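Local coordinates for sugar-phosphate aldolase (PDB 1PVT), which belongs to the AraD-like class II aldolase and adducin family, with helices packed against a central mixed beta sheet, at residues R8-V13 and I30-D35; K20-A25 and E205-V210; E166-K169 and V173-G176. All blocks are in the same frame, centred on the assembly; numbering follows the deposited sequence.

Contact 1: residues R8-V13 and I30-D35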
ATOM      1  N   ARG A   8     -12.567 -10.685  -1.718  1.00 60.47           N
ATOM      2  CA  ARG A   8     -13.683  -9.930  -1.186  1.00 60.91           C
ATOM      3  C   ARG A   8     -13.146  -8.926  -0.175  1.00 59.25           C
ATOM      4  O   ARG A   8     -13.613  -7.792  -0.113  1.00 59.91           O
ATOM      5  CB  ARG A   8     -14.694 -10.879  -0.525  1.00 63.01           C
ATOM      6  CG  ARG A   8     -15.594 -11.593  -1.528  1.00 68.80           C
ATOM      7  CD  ARG A   8     -15.999 -12.990  -1.072  1.00 73.87           C
ATOM      8  NE  ARG A   8     -16.773 -13.700  -2.099  1.00 79.77           N
ATOM      9  CZ  ARG A   8     -16.833 -15.030  -2.221  1.00 82.43           C
ATOM     10  NH1 ARG A   8     -16.159 -15.812  -1.381  1.00 82.57           N
ATOM     11  NH2 ARG A   8     -17.580 -15.586  -3.174  1.00 84.02           N
ATOM     12  N   GLU A   9     -12.142  -9.341   0.593  1.00 58.39           N
ATOM     13  CA  GLU A   9     -11.546  -8.480   1.612  1.00 57.36           C
ATOM     14  C   GLU A   9     -10.862  -7.300   0.963  1.00 54.20           C
ATOM     15  O   GLU A   9     -10.817  -6.198   1.514  1.00 52.92           O
ATOM     16  CB  GLU A   9     -10.532  -9.256   2.442  1.00 61.14           C
ATOM     17  CG  GLU A   9     -10.529  -8.835   3.898  1.00 67.01           C
ATOM     18  CD  GLU A   9      -9.209  -9.138   4.591  1.00 71.09           C
ATOM     19  OE1 GLU A   9      -8.745 -10.309   4.497  1.00 71.98           O
ATOM     20  OE2 GLU A   9      -8.646  -8.201   5.226  1.00 71.43           O
ATOM     21  N   ILE A  10     -10.313  -7.546  -0.214  1.00 51.54           N
ATOM     22  CA  ILE A  10      -9.656  -6.498  -0.963  1.00 49.28           C
ATOM     23  C   ILE A  10     -10.705  -5.589  -1.585  1.00 47.57           C
ATOM     24  O   ILE A  10     -10.598  -4.366  -1.508  1.00 47.92           O
ATOM     25  CB  ILE A  10      -8.787  -7.085  -2.082  1.00 49.69           C
ATOM     26  CG1 ILE A  10      -7.512  -7.670  -1.463  1.00 51.19           C
ATOM     27  CG2 ILE A  10      -8.503  -6.015  -3.169  1.00 47.82           C
ATOM     28  CD1 ILE A  10      -6.486  -8.167  -2.487  1.00 51.81           C
ATOM     29  N   GLN A  11     -11.714  -6.189  -2.211  1.00 45.72           N
ATOM     30  CA  GLN A  11     -12.773  -5.422  -2.846  1.00 44.01           C
ATOM     31  C   GLN A  11     -13.478  -4.515  -1.853  1.00 43.27           C
ATOM     32  O   GLN A  11     -13.768  -3.356  -2.157  1.00 43.15           O
ATOM     33  CB  GLN A  11     -13.771  -6.360  -3.495  1.00 43.39           C
ATOM     34  CG  GLN A  11     -13.221  -7.020  -4.726  1.00 45.85           C
ATOM     35  CD  GLN A  11     -14.272  -7.824  -5.456  1.00 48.12           C
ATOM     36  OE1 GLN A  11     -14.755  -8.839  -4.948  1.00 49.85           O
ATOM     37  NE2 GLN A  11     -14.643  -7.370  -6.651  1.00 48.37           N
ATOM     38  N   LYS A  12     -13.747  -5.040  -0.664  1.00 42.68           N
ATOM     39  CA  LYS A  12     -14.400  -4.258   0.374  1.00 42.90           C
ATOM     40  C   LYS A  12     -13.560  -3.019   0.690  1.00 40.98           C
ATOM     41  O   LYS A  12     -14.093  -1.917   0.803  1.00 42.20           O
ATOM     42  CB  LYS A  12     -14.603  -5.113   1.625  1.00 46.38           C
ATOM     43  CG  LYS A  12     -15.204  -4.362   2.802  1.00 51.86           C
ATOM     44  CD  LYS A  12     -15.594  -5.304   3.945  1.00 55.28           C
ATOM     45  CE  LYS A  12     -16.039  -4.523   5.195  1.00 57.82           C
ATOM     46  NZ  LYS A  12     -17.217  -3.633   4.945  1.00 60.05           N
ATOM     47  N   VAL A  13     -12.248  -3.192   0.817  1.00 39.65           N
ATOM     48  CA  VAL A  13     -11.347  -2.066   1.099  1.00 37.06           C
ATOM     49  C   VAL A  13     -11.334  -1.054  -0.055  1.00 35.29           C
ATOM     50  O   VAL A  13     -11.285   0.156   0.173  1.00 33.90           O
ATOM     51  CB  VAL A  13      -9.894  -2.568   1.373  1.00 37.15           C
ATOM     52  CG1 VAL A  13      -8.887  -1.412   1.254  1.00 35.46           C
ATOM     53  CG2 VAL A  13      -9.824  -3.211   2.765  1.00 32.63           C
ATOM     54  N   ILE A  30      -3.578  -1.976  -4.256  1.00 44.74           N
ATOM     55  CA  ILE A  30      -3.563  -2.819  -3.073  1.00 43.02           C
ATOM     56  C   ILE A  30      -2.825  -4.085  -3.442  1.00 45.02           C
ATOM     57  O   ILE A  30      -2.820  -4.481  -4.602  1.00 45.43           O
ATOM     58  CB  ILE A  30      -4.999  -3.200  -2.658  1.00 39.41           C
ATOM     59  CG1 ILE A  30      -5.833  -1.926  -2.428  1.00 34.80           C
ATOM     60  CG2 ILE A  30      -4.957  -4.102  -1.424  1.00 38.63           C
ATOM     61  CD1 ILE A  30      -7.310  -2.165  -2.232  1.00 27.85           C
ATOM     62  N   SER A  31      -2.194  -4.718  -2.465  1.00 49.12           N
ATOM     63  CA  SER A  31      -1.474  -5.969  -2.719  1.00 53.46           C
ATOM     64  C   SER A  31      -1.446  -6.844  -1.463  1.00 55.42           C
ATOM     65  O   SER A  31      -1.103  -6.386  -0.358  1.00 54.57           O
ATOM     66  CB  SER A  31      -0.037  -5.698  -3.195  1.00 53.44           C
ATOM     67  OG  SER A  31       0.767  -5.153  -2.151  1.00 55.15           O
ATOM     68  N   VAL A  32      -1.821  -8.106  -1.638  1.00 58.14           N
ATOM     69  CA  VAL A  32      -1.837  -9.040  -0.523  1.00 62.16           C
ATOM     70  C   VAL A  32      -1.008 -10.259  -0.895  1.00 65.08           C
ATOM     71  O   VAL A  32      -1.103 -10.780  -2.012  1.00 65.24           O
ATOM     72  CB  VAL A  32      -3.284  -9.493  -0.170  1.00 62.23           C
ATOM     73  CG1 VAL A  32      -3.290 -10.269   1.158  1.00 61.49           C
ATOM     74  CG2 VAL A  32      -4.200  -8.280  -0.087  1.00 62.23           C
ATOM     75  N   ARG A  33      -0.196 -10.706   0.054  1.00 68.97           N
ATOM     76  CA  ARG A  33       0.661 -11.858  -0.157  1.00 72.05           C
ATOM     77  C   ARG A  33      -0.028 -13.116   0.341  1.00 74.26           C
ATOM     78  O   ARG A  33      -0.374 -13.223   1.514  1.00 73.96           O
ATOM     79  CB  ARG A  33       1.988 -11.641   0.572  1.00 72.12           C
ATOM     80  CG  ARG A  33       2.969 -12.781   0.461  1.00 72.36           C
ATOM     81  CD  ARG A  33       4.380 -12.293   0.724  1.00 72.69           C
ATOM     82  NE  ARG A  33       4.473 -11.422   1.897  1.00 73.58           N
ATOM     83  CZ  ARG A  33       4.507 -11.844   3.158  1.00 73.44           C
ATOM     84  NH1 ARG A  33       4.456 -13.138   3.434  1.00 74.15           N
ATOM     85  NH2 ARG A  33       4.604 -10.964   4.142  1.00 73.35           N
ATOM     86  N   LEU A  34      -0.253 -14.054  -0.569  1.00 77.75           N
ATOM     87  CA  LEU A  34      -0.877 -15.318  -0.217  1.00 81.68           C
ATOM     88  C   LEU A  34       0.193 -16.244   0.362  1.00 85.13           C
ATOM     89  O   LEU A  34       1.312 -16.326  -0.157  1.00 85.95           O
ATOM     90  CB  LEU A  34      -1.508 -15.950  -1.459  1.00 80.41           C
ATOM     91  CG  LEU A  34      -3.003 -15.732  -1.696  1.00 79.66           C
ATOM     92  CD1 LEU A  34      -3.504 -14.566  -0.861  1.00 79.70           C
ATOM     93  CD2 LEU A  34      -3.255 -15.513  -3.188  1.00 78.47           C
ATOM     94  N   ASP A  35      -0.158 -16.935   1.441  1.00 88.75           N
ATOM     95  CA  ASP A  35       0.748 -17.861   2.126  1.00 91.70           C
ATOM     96  C   ASP A  35       0.874 -19.219   1.418  1.00 92.89           C
ATOM     97  O   ASP A  35       1.943 -19.588   0.926  1.00 92.57           O
ATOM     98  CB  ASP A  35       0.246 -18.066   3.557  1.00 92.98           C
ATOM     99  CG  ASP A  35      -1.274 -18.083   3.637  1.00 94.53           C
ATOM    100  OD1 ASP A  35      -1.907 -17.041   3.341  1.00 94.53           O
ATOM    101  OD2 ASP A  35      -1.839 -19.141   3.986  1.00 96.19           O
TER

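Contact 2: residues K20-A25 and E205-V210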
ATOM      1  N   LYS A  20     -14.897   7.049   0.738  1.00 39.07           N
ATOM      2  CA  LYS A  20     -14.431   8.063   1.668  1.00 38.71           C
ATOM      3  C   LYS A  20     -13.460   9.003   0.991  1.00 38.66           C
ATOM      4  O   LYS A  20     -12.821   9.828   1.638  1.00 39.57           O
ATOM      5  CB  LYS A  20     -13.813   7.418   2.901  1.00 37.44           C
ATOM      6  CG  LYS A  20     -14.845   6.636   3.674  1.00 41.58           C
ATOM      7  CD  LYS A  20     -14.321   6.105   4.987  1.00 44.51           C
ATOM      8  CE  LYS A  20     -14.025   7.226   5.956  1.00 45.65           C
ATOM      9  NZ  LYS A  20     -13.549   6.711   7.267  1.00 47.08           N
ATOM     10  N   GLY A  21     -13.362   8.875  -0.325  1.00 38.42           N
ATOM     11  CA  GLY A  21     -12.496   9.754  -1.085  1.00 40.59           C
ATOM     12  C   GLY A  21     -11.012   9.570  -0.870  1.00 42.70           C
ATOM     13  O   GLY A  21     -10.192  10.317  -1.419  1.00 44.08           O
ATOM     14  N   LEU A  22     -10.648   8.579  -0.073  1.00 43.31           N
ATOM     15  CA  LEU A  22      -9.245   8.310   0.183  1.00 44.36           C
ATOM     16  C   LEU A  22      -8.477   8.017  -1.116  1.00 45.69           C
ATOM     17  O   LEU A  22      -7.276   8.260  -1.210  1.00 45.99           O
ATOM     18  CB  LEU A  22      -9.140   7.146   1.156  1.00 44.30           C
ATOM     19  CG  LEU A  22      -9.656   7.542   2.540  1.00 43.71           C
ATOM     20  CD1 LEU A  22      -9.832   6.324   3.461  1.00 44.31           C
ATOM     21  CD2 LEU A  22      -8.666   8.522   3.120  1.00 42.66           C
ATOM     22  N   SER A  23      -9.170   7.511  -2.129  1.00 47.37           N
ATOM     23  CA  SER A  23      -8.516   7.215  -3.397  1.00 48.74           C
ATOM     24  C   SER A  23      -9.333   7.756  -4.582  1.00 50.76           C
ATOM     25  O   SER A  23     -10.559   7.618  -4.617  1.00 51.35           O
ATOM     26  CB  SER A  23      -8.319   5.710  -3.528  1.00 45.99           C
ATOM     27  OG  SER A  23      -7.381   5.443  -4.543  1.00 47.39           O
ATOM     28  N   GLU A  24      -8.655   8.375  -5.548  1.00 52.94           N
ATOM     29  CA  GLU A  24      -9.331   8.941  -6.716  1.00 54.58           C
ATOM     30  C   GLU A  24      -8.719   8.543  -8.049  1.00 53.41           C
ATOM     31  O   GLU A  24      -7.527   8.260  -8.137  1.00 53.89           O
ATOM     32  CB  GLU A  24      -9.349  10.464  -6.625  1.00 58.60           C
ATOM     33  CG  GLU A  24     -10.471  11.021  -5.772  1.00 64.67           C
ATOM     34  CD  GLU A  24     -10.533  12.539  -5.820  1.00 68.35           C
ATOM     35  OE1 GLU A  24     -11.553  13.115  -5.372  1.00 70.25           O
ATOM     36  OE2 GLU A  24      -9.556  13.155  -6.307  1.00 70.69           O
ATOM     37  N   ALA A  25      -9.535   8.554  -9.094  1.00 51.57           N
ATOM     38  CA  ALA A  25      -9.048   8.182 -10.403  1.00 50.64           C
ATOM     39  C   ALA A  25      -8.526   6.762 -10.257  1.00 51.59           C
ATOM     40  O   ALA A  25      -9.199   5.908  -9.688  1.00 50.92           O
ATOM     41  CB  ALA A  25      -7.933   9.114 -10.823  1.00 49.51           C
ATOM     42  N   GLU A 205      -6.515  -4.252   7.897  1.00 50.60           N
ATOM     43  CA  GLU A 205      -5.685  -3.582   8.892  1.00 49.69           C
ATOM     44  C   GLU A 205      -4.875  -2.460   8.236  1.00 47.53           C
ATOM     45  O   GLU A 205      -4.690  -1.393   8.827  1.00 47.00           O
ATOM     46  CB  GLU A 205      -4.749  -4.582   9.579  1.00 52.48           C
ATOM     47  CG  GLU A 205      -3.758  -3.929  10.547  1.00 57.74           C
ATOM     48  CD  GLU A 205      -2.882  -4.936  11.287  1.00 60.92           C
ATOM     49  OE1 GLU A 205      -3.368  -5.553  12.262  1.00 63.35           O
ATOM     50  OE2 GLU A 205      -1.706  -5.113  10.890  1.00 62.10           O
ATOM     51  N   ALA A 206      -4.389  -2.704   7.019  1.00 44.35           N
ATOM     52  CA  ALA A 206      -3.636  -1.689   6.299  1.00 41.79           C
ATOM     53  C   ALA A 206      -4.578  -0.503   6.107  1.00 41.67           C
ATOM     54  O   ALA A 206      -4.232   0.627   6.436  1.00 41.00           O
ATOM     55  CB  ALA A 206      -3.178  -2.224   4.956  1.00 39.11           C
ATOM     56  N   TYR A 207      -5.778  -0.766   5.588  1.00 41.69           N
ATOM     57  CA  TYR A 207      -6.763   0.289   5.376  1.00 41.46           C
ATOM     58  C   TYR A 207      -7.011   1.077   6.657  1.00 41.96           C
ATOM     59  O   TYR A 207      -7.143   2.299   6.633  1.00 43.00           O
ATOM     60  CB  TYR A 207      -8.092  -0.289   4.907  1.00 41.11           C
ATOM     61  CG  TYR A 207      -9.155   0.773   4.733  1.00 42.63           C
ATOM     62  CD1 TYR A 207      -9.111   1.660   3.670  1.00 42.95           C
ATOM     63  CD2 TYR A 207     -10.169   0.929   5.663  1.00 43.69           C
ATOM     64  CE1 TYR A 207     -10.042   2.669   3.542  1.00 42.52           C
ATOM     65  CE2 TYR A 207     -11.102   1.941   5.539  1.00 43.40           C
ATOM     66  CZ  TYR A 207     -11.028   2.803   4.476  1.00 43.22           C
ATOM     67  OH  TYR A 207     -11.936   3.817   4.353  1.00 46.13           O
ATOM     68  N   ASP A 208      -7.097   0.369   7.775  1.00 43.13           N
ATOM     69  CA  ASP A 208      -7.322   1.011   9.063  1.00 45.08           C
ATOM     70  C   ASP A 208      -6.243   2.037   9.409  1.00 45.73           C
ATOM     71  O   ASP A 208      -6.518   3.040  10.065  1.00 47.04           O
ATOM     72  CB  ASP A 208      -7.381  -0.042  10.169  1.00 47.08           C
ATOM     73  CG  ASP A 208      -8.781  -0.532  10.422  1.00 49.74           C
ATOM     74  OD1 ASP A 208      -9.579  -0.535   9.464  1.00 52.40           O
ATOM     75  OD2 ASP A 208      -9.079  -0.921  11.571  1.00 50.44           O
ATOM     76  N   ARG A 209      -5.014   1.789   8.985  1.00 45.50           N
ATOM     77  CA  ARG A 209      -3.946   2.727   9.289  1.00 44.50           C
ATOM     78  C   ARG A 209      -4.003   3.947   8.374  1.00 43.12           C
ATOM     79  O   ARG A 209      -3.596   5.034   8.764  1.00 43.14           O
ATOM     80  CB  ARG A 209      -2.596   2.033   9.183  1.00 45.50           C
ATOM     81  CG  ARG A 209      -2.427   0.842  10.119  1.00 47.50           C
ATOM     82  CD  ARG A 209      -1.008   0.316   9.975  1.00 51.09           C
ATOM     83  NE  ARG A 209      -0.867  -1.127  10.156  1.00 52.74           N
ATOM     84  CZ  ARG A 209      -0.632  -1.718  11.317  1.00 52.08           C
ATOM     85  NH1 ARG A 209      -0.514  -0.994  12.420  1.00 51.79           N
ATOM     86  NH2 ARG A 209      -0.488  -3.032  11.360  1.00 52.70           N
ATOM     87  N   VAL A 210      -4.499   3.769   7.154  1.00 41.74           N
ATOM     88  CA  VAL A 210      -4.630   4.891   6.241  1.00 40.07           C
ATOM     89  C   VAL A 210      -5.628   5.832   6.890  1.00 41.79           C
ATOM     90  O   VAL A 210      -5.319   6.991   7.157  1.00 41.71           O
ATOM     91  CB  VAL A 210      -5.186   4.454   4.897  1.00 38.14           C
ATOM     92  CG1 VAL A 210      -5.491   5.664   4.056  1.00 38.45           C
ATOM     93  CG2 VAL A 210      -4.188   3.579   4.199  1.00 36.82           C
TER

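Contact 3: residues E166-K169 and V173-G176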
ATOM      1  N   GLU A 166      12.002   9.815   0.062  1.00 84.02           N
ATOM      2  CA  GLU A 166      12.248  10.682  -1.091  1.00 86.61           C
ATOM      3  C   GLU A 166      11.813   9.937  -2.351  1.00 87.17           C
ATOM      4  O   GLU A 166      12.448   8.966  -2.773  1.00 87.11           O
ATOM      5  CB  GLU A 166      13.732  11.050  -1.199  1.00 88.51           C
ATOM      6  CG  GLU A 166      14.527  10.965   0.105  1.00 92.34           C
ATOM      7  CD  GLU A 166      14.802   9.523   0.542  1.00 94.84           C
ATOM      8  OE1 GLU A 166      15.254   8.715  -0.307  1.00 95.62           O
ATOM      9  OE2 GLU A 166      14.575   9.199   1.734  1.00 95.56           O
ATOM     10  N   PHE A 167      10.716  10.402  -2.937  1.00 88.10           N
ATOM     11  CA  PHE A 167      10.148   9.806  -4.135  1.00 88.61           C
ATOM     12  C   PHE A 167      10.957  10.190  -5.370  1.00 88.28           C
ATOM     13  O   PHE A 167      11.082  11.373  -5.690  1.00 87.92           O
ATOM     14  CB  PHE A 167       8.705  10.287  -4.301  1.00 89.84           C
ATOM     15  CG  PHE A 167       7.867   9.408  -5.187  1.00 91.10           C
ATOM     16  CD1 PHE A 167       7.070   8.407  -4.641  1.00 91.36           C
ATOM     17  CD2 PHE A 167       7.879   9.579  -6.569  1.00 91.24           C
ATOM     18  CE1 PHE A 167       6.294   7.588  -5.461  1.00 92.10           C
ATOM     19  CE2 PHE A 167       7.105   8.764  -7.395  1.00 91.72           C
ATOM     20  CZ  PHE A 167       6.311   7.767  -6.840  1.00 91.70           C
ATOM     21  N   GLU A 168      11.488   9.190  -6.068  1.00 88.51           N
ATOM     22  CA  GLU A 168      12.287   9.442  -7.263  1.00 89.59           C
ATOM     23  C   GLU A 168      11.662   8.838  -8.521  1.00 89.95           C
ATOM     24  O   GLU A 168      11.257   9.556  -9.440  1.00 89.82           O
ATOM     25  CB  GLU A 168      13.698   8.866  -7.089  1.00 89.80           C
ATOM     26  CG  GLU A 168      14.464   9.334  -5.847  1.00 90.82           C
ATOM     27  CD  GLU A 168      14.899  10.792  -5.911  1.00 91.26           C
ATOM     28  OE1 GLU A 168      15.340  11.237  -6.993  1.00 91.12           O
ATOM     29  OE2 GLU A 168      14.818  11.486  -4.871  1.00 90.97           O
ATOM     30  N   LYS A 169      11.597   7.508  -8.552  1.00 90.05           N
ATOM     31  CA  LYS A 169      11.045   6.781  -9.694  1.00 89.80           C
ATOM     32  C   LYS A 169       9.748   6.051  -9.332  1.00 88.73           C
ATOM     33  O   LYS A 169       9.692   5.330  -8.329  1.00 89.47           O
ATOM     34  CB  LYS A 169      12.059   5.746 -10.207  1.00 90.72           C
ATOM     35  CG  LYS A 169      13.486   6.270 -10.379  1.00 93.12           C
ATOM     36  CD  LYS A 169      14.463   5.140 -10.744  1.00 93.91           C
ATOM     37  CE  LYS A 169      15.918   5.628 -10.767  1.00 94.30           C
ATOM     38  NZ  LYS A 169      16.883   4.562 -11.183  1.00 94.64           N
ATOM     39  N   VAL A 173      12.014  -0.623  -8.551  1.00 68.68           N
ATOM     40  CA  VAL A 173      12.502  -1.542  -7.543  1.00 69.16           C
ATOM     41  C   VAL A 173      13.095  -0.717  -6.412  1.00 69.81           C
ATOM     42  O   VAL A 173      12.943  -1.036  -5.232  1.00 69.48           O
ATOM     43  CB  VAL A 173      13.580  -2.472  -8.130  1.00 68.94           C
ATOM     44  CG1 VAL A 173      14.478  -2.991  -7.020  1.00 68.45           C
ATOM     45  CG2 VAL A 173      12.915  -3.645  -8.857  1.00 67.86           C
ATOM     46  N   GLU A 174      13.765   0.359  -6.807  1.00 70.97           N
ATOM     47  CA  GLU A 174      14.421   1.291  -5.889  1.00 70.49           C
ATOM     48  C   GLU A 174      13.450   1.789  -4.835  1.00 68.18           C
ATOM     49  O   GLU A 174      13.713   1.719  -3.628  1.00 66.54           O
ATOM     50  CB  GLU A 174      14.944   2.489  -6.680  1.00 73.48           C
ATOM     51  CG  GLU A 174      15.737   3.490  -5.867  1.00 79.78           C
ATOM     52  CD  GLU A 174      15.577   4.914  -6.385  1.00 84.08           C
ATOM     53  OE1 GLU A 174      14.592   5.582  -5.987  1.00 86.45           O
ATOM     54  OE2 GLU A 174      16.425   5.361  -7.199  1.00 87.04           O
ATOM     55  N   LEU A 175      12.333   2.319  -5.320  1.00 66.50           N
ATOM     56  CA  LEU A 175      11.299   2.843  -4.455  1.00 65.37           C
ATOM     57  C   LEU A 175      11.059   1.808  -3.358  1.00 64.93           C
ATOM     58  O   LEU A 175      11.054   2.128  -2.165  1.00 64.30           O
ATOM     59  CB  LEU A 175      10.029   3.088  -5.280  1.00 65.67           C
ATOM     60  CG  LEU A 175       8.836   3.769  -4.600  1.00 66.35           C
ATOM     61  CD1 LEU A 175       9.280   5.076  -3.946  1.00 65.95           C
ATOM     62  CD2 LEU A 175       7.739   4.016  -5.630  1.00 66.02           C
ATOM     63  N   GLY A 176      10.897   0.557  -3.778  1.00 64.68           N
ATOM     64  CA  GLY A 176      10.656  -0.517  -2.832  1.00 64.51           C
ATOM     65  C   GLY A 176      11.789  -0.680  -1.845  1.00 64.77           C
ATOM     66  O   GLY A 176      11.584  -0.591  -0.631  1.00 63.13           O
TER

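Contact 1: residues R8-V13 and I30-D35
I10 holds CG1 beside its backbone N (chi1 -75°) and carries CD1 straight on from there (chi2 -174°), which sends the long branch across to V32. The methyl CG2 of I10, anti to the backbone N, is the branch that faces I30. I30 has the same extended form in its longer arm, and its CD1 reaches the helix. This methyl lies 4.1 Å from I10 CG2 and 4.0 Å from I10 O. It also meets V13, with I30 CD1 3.9 Å from V13 CG1. The side chains of I10 and I30 run past each other in opposite directions. I10 and V32 do the same. Their modelled approach, 3.3 Å between I10 CD1 and V32 CG2, is very short for two methyls and its exact value is doubtful. All four residues are buried, and no hydrogen bond crosses the contact. The helix segment 8-13 and strand segment 30-34 run nearly antiparallel, at 157°, with 9.9 Å between their axes. I30 and V32 point to the helix, while S31 between them points away. S31 OG bonds H106 and H110 of helix 103-115, which covers the other face of the sheet. Strand 28-34 lies between strands 58-63 and 122-126. I10 also rests on L61 and I79, and V203 of helix 203-224 touches both V13 and I30.

Contact 2: residues K20-A25 and E205-V210
The ring of Y207 is met by L22, whose methyl CD1 approaches obliquely. L22 CD1 is 3.7 Å from Y207 CE1 and 3.4 Å from Y207 OH, so it sits by the phenol end of the ring. The two side chains cross at about a right angle. V13, W16 and L17 of helix 2-19 add further apolar contacts round Y207. The ring reaches this position because CG is anti to the backbone N (chi1 178°), which carries the phenol out from its helix to the loop. The hydroxyl end also meets the aliphatic part of K20, with K20 CD 3.4 Å from Y207 OH. The K20 chain bends at chi3 (67°) as it passes the phenol, and its NZ forms a salt bridge with E211.

The contact joins the loop between helix 2-19 and strand 28-34 to helix 203-224, the long last helix. In this AraD-like class II aldolase and adducin fold, both helices pack on the central mixed sheet. K20 is the first residue after helix 2-19 to leave helical geometry, and G21 turns the chain with a positive phi of 69°. The second branch of L22 packs on the next turn of helix 203-224, where L22 CD2 is 4.4 Å from V210 CG1. No hydrogen bond crosses the contact. L22, Y207 and V210 are buried, while K20 is exposed. L22 O accepts a hydrogen bond from T126 OG1 of strand 122-126, and V210 packs on T126 as well.

Contact 3: residues E166-K169 and V173-G176
L175 and F167 meet obliquely, with both leucine methyls by the CD1–CE1 side of the ring. L175 CD2 is 3.9 Å from F167 CE1, and L175 CD1 is 4.1 Å from F167 CD1. F167 starts out away from the helix, yet part of its ring still reaches the leucine. L175 has its CG anti to the backbone N (chi1 -174°), which brings its branches to the loop. L175 CD2 also packs against the backbone, 3.6 Å from K169 O. That carbonyl accepts a hydrogen bond from S172 OG, which in turn accepts one from L175 N, so one serine ties the loop to the first turn of helix 173-182.

E174 meets E168 and K169, both exposed. Its chain bends at chi2 (-148°), and its two carboxylate oxygens face different partners. OE1 lies by the aliphatic base of E168, 3.6 Å from E168 CB. OE2 lies by the far end of K169, 3.6 Å from K169 CE. The extended K169 chain crosses E174 at about a right angle. K169 NZ stays 4.1 Å from E174 OE2, so opposite charges lie near each other but too far apart for a salt bridge. The carboxylates of E168 and E174 are turned 52° apart, and E168 OE1 is 5.8 Å from E174 OE1. K169 probably offsets some of this negative charge.

The contact lies at the surface and folds the loop after edge strand 163-165 back onto the start of helix 173-182. E166 forms salt bridges to K178 and K182 farther along that helix, and K178 also makes a long, weak ion pair with E174. F167 stacks on H194 and meets W191 of strand 188-191, while L175 touches T105 of helix 103-115.

Helix 2-19 begins the chain, and contact 1 closes a short loop by bringing strand 28-34 back against it. Within that loop lies 20-25, whose partner is near the other end of the chain. Contacts 1 and 2 therefore cross. They also touch, with V13 CG1 3.9 Å from Y207 CB, and together they tie helix 2-19, strand 28-34 and helix 203-224. Contact 2 closes a span that takes in every strand of the sheet. Contact 3 is nested inside this span and closes a tight local turn after strand 163-165. It lies across the chain's centre from the others, its centre about 23 Å from that of contact 1 and about 21 Å from that of contact 2.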